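Local coordinates for protein transcriptional regulator URE2 (Saccharomyces cerevisiae, PDB 1G6Y) that represses genes of nitrogen utilization by holding their GATA-type transcriptional activators in the cytoplasm, and has glutathione peroxidase activity, at residues Glu180-Asn185 against Ser199-Tyr204. Residues are numbered along the deposited sequence; the frame is centred on the assembly and turned at random.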
loop_
_atom_site.group_PDB
_atom_site.type_symbol
_atom_site.label_atom_id
_atom_site.label_comp_id
_atom_site.label_asym_id
_atom_site.label_seq_id
_atom_site.Cartn_x
_atom_site.Cartn_y
_atom_site.Cartn_z
ATOM N N GLU B 180 -26.355 13.906 14.710
ATOM C CA GLU B 180 -26.809 12.771 15.509
ATOM C C GLU B 180 -26.910 13.200 16.959
ATOM O O GLU B 180 -27.986 13.177 17.546
ATOM C CB GLU B 180 -25.836 11.601 15.382
ATOM C CG GLU B 180 -26.496 10.256 15.591
ATOM C CD GLU B 180 -25.548 9.101 15.367
ATOM O OE1 GLU B 180 -24.695 8.861 16.255
ATOM O OE2 GLU B 180 -25.655 8.445 14.301
ATOM N N LEU B 181 -25.782 13.579 17.545
ATOM C CA LEU B 181 -25.781 14.062 18.917
ATOM C C LEU B 181 -26.316 15.484 18.745
ATOM O O LEU B 181 -26.752 15.843 17.652
ATOM C CB LEU B 181 -24.352 14.095 19.466
ATOM C CG LEU B 181 -23.463 12.862 19.267
ATOM C CD1 LEU B 181 -22.100 13.115 19.889
ATOM C CD2 LEU B 181 -24.106 11.639 19.899
ATOM N N ASP B 182 -26.292 16.295 19.794
ATOM C CA ASP B 182 -26.771 17.674 19.669
ATOM C C ASP B 182 -28.092 17.754 18.895
ATOM O O ASP B 182 -28.263 18.607 18.019
ATOM C CB ASP B 182 -25.713 18.528 18.963
ATOM C CG ASP B 182 -25.945 20.010 19.143
ATOM O OD1 ASP B 182 -26.183 20.435 20.290
ATOM O OD2 ASP B 182 -25.878 20.754 18.151
ATOM N N THR B 183 -29.017 16.857 19.226
ATOM C CA THR B 183 -30.331 16.809 18.584
ATOM C C THR B 183 -31.178 18.048 18.885
ATOM O O THR B 183 -32.149 18.338 18.182
ATOM C CB THR B 183 -31.112 15.540 19.025
ATOM O OG1 THR B 183 -32.508 15.713 18.742
ATOM C CG2 THR B 183 -30.909 15.267 20.517
ATOM N N GLU B 184 -30.795 18.777 19.927
ATOM C CA GLU B 184 -31.504 19.986 20.330
ATOM C C GLU B 184 -31.218 21.156 19.383
ATOM O O GLU B 184 -31.554 22.300 19.697
ATOM C CB GLU B 184 -31.101 20.395 21.758
ATOM C CG GLU B 184 -31.042 19.256 22.784
ATOM C CD GLU B 184 -29.718 18.499 22.762
ATOM O OE1 GLU B 184 -29.561 17.545 23.557
ATOM O OE2 GLU B 184 -28.832 18.860 21.955
ATOM N N ASN B 185 -30.595 20.876 18.237
ATOM C CA ASN B 185 -30.268 21.921 17.259
ATOM C C ASN B 185 -30.237 21.426 15.810
ATOM O O ASN B 185 -29.918 22.194 14.893
ATOM C CB ASN B 185 -28.912 22.555 17.589
ATOM C CG ASN B 185 -28.944 23.383 18.854
ATOM O OD1 ASN B 185 -29.717 24.331 18.963
ATOM N ND2 ASN B 185 -28.098 23.032 19.817
ATOM N N SER B 199 -21.892 24.076 17.136
ATOM C CA SER B 199 -22.440 22.961 17.894
ATOM C C SER B 199 -21.468 22.627 19.026
ATOM O O SER B 199 -20.269 22.844 18.904
ATOM C CB SER B 199 -22.601 21.730 17.002
ATOM O OG SER B 199 -22.937 20.584 17.778
ATOM N N ARG B 200 -21.990 22.093 20.123
ATOM C CA ARG B 200 -21.155 21.722 21.256
ATOM C C ARG B 200 -20.154 20.622 20.855
ATOM O O ARG B 200 -19.066 20.511 21.431
ATOM C CB ARG B 200 -22.036 21.200 22.388
ATOM C CG ARG B 200 -23.340 21.959 22.569
ATOM C CD ARG B 200 -24.550 21.013 22.542
ATOM N NE ARG B 200 -24.429 19.906 23.493
ATOM C CZ ARG B 200 -25.371 18.988 23.703
ATOM N NH1 ARG B 200 -26.514 19.043 23.028
ATOM N NH2 ARG B 200 -25.169 18.012 24.585
ATOM N N PHE B 201 -20.534 19.812 19.867
ATOM C CA PHE B 201 -19.700 18.706 19.407
ATOM C C PHE B 201 -18.972 19.027 18.108
ATOM O O PHE B 201 -18.786 18.148 17.252
ATOM C CB PHE B 201 -20.552 17.452 19.177
ATOM C CG PHE B 201 -21.556 17.182 20.257
ATOM C CD1 PHE B 201 -22.719 17.938 20.350
ATOM C CD2 PHE B 201 -21.345 16.164 21.175
ATOM C CE1 PHE B 201 -23.659 17.683 21.341
ATOM C CE2 PHE B 201 -22.282 15.898 22.176
ATOM C CZ PHE B 201 -23.441 16.659 22.257
ATOM N N PHE B 202 -18.546 20.272 17.950
ATOM C CA PHE B 202 -17.874 20.627 16.715
ATOM C C PHE B 202 -16.390 20.308 16.723
ATOM O O PHE B 202 -15.783 20.095 15.670
ATOM C CB PHE B 202 -18.079 22.103 16.394
ATOM C CG PHE B 202 -17.922 22.408 14.948
ATOM C CD1 PHE B 202 -18.856 21.937 14.029
ATOM C CD2 PHE B 202 -16.810 23.100 14.484
ATOM C CE1 PHE B 202 -18.688 22.144 12.668
ATOM C CE2 PHE B 202 -16.627 23.319 13.116
ATOM C CZ PHE B 202 -17.571 22.835 12.208
ATOM N N ASP B 203 -15.800 20.284 17.911
ATOM C CA ASP B 203 -14.385 19.989 18.038
ATOM C C ASP B 203 -14.207 18.545 18.473
ATOM O O ASP B 203 -13.090 18.103 18.709
ATOM C CB ASP B 203 -13.736 20.931 19.049
ATOM C CG ASP B 203 -14.468 20.952 20.373
ATOM O OD1 ASP B 203 -15.707 21.129 20.353
ATOM O OD2 ASP B 203 -13.813 20.800 21.431
ATOM N N TYR B 204 -15.310 17.809 18.584
ATOM C CA TYR B 204 -15.238 16.407 18.980
ATOM C C TYR B 204 -14.605 15.570 17.892
ATOM O O TYR B 204 -14.770 15.842 16.708
ATOM C CB TYR B 204 -16.618 15.861 19.322
ATOM C CG TYR B 204 -17.001 16.152 20.742
ATOM C CD1 TYR B 204 -17.013 17.462 21.224
ATOM C CD2 TYR B 204 -17.360 15.126 21.614
ATOM C CE1 TYR B 204 -17.383 17.745 22.549
ATOM C CE2 TYR B 204 -17.730 15.396 22.942
ATOM C CZ TYR B 204 -17.739 16.709 23.399
ATOM O OH TYR B 204 -18.109 16.987 24.694
#
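L181 lies over one face of the F201 ring: L181 CB sits 3.8 Å from the ring centroid and 10° off the normal, a CH-pi contact, while L181 CD1 packs against F201 CD2. A branched aliphatic chain suits this place because it offers the flat ring several carbons at once. D182 is short enough to set its CB obliquely against the same ring while its carboxylate, with CG anti to the backbone N (chi1 -164°), gathers donors. R200, bent at chi2 and chi3, is long enough to bring NH1 to two acids, and F201 CE1 lies over the centre of one guanidinium face. E184 OE2 approaches in the guanidinium plane, 2.6 Å from R200 NH1; D182 OD1 lies 3.1 Å from R200 NH1 in a second salt bridge. N185 ND2 also donates to D182 OD1, S199 OG weakly to D182 OD2, and Y189 OH is hydrogen-bonded to D182 OD2, though the places of both carboxylate oxygens are uncertain. The small S199 hydroxyl also accepts from F201 N, an ST turn within the type I turn S199-F202. The contact joins the two loops flanking helix 186-191, probably in the cap region by which Ure2 departs from other GST-fold proteins, away from the glutathione site. The buried D182 carboxylate is probably offset by R200 and its hydrogen-bond donors; the E184-R200 pair, nearer solvent, is probably weaker.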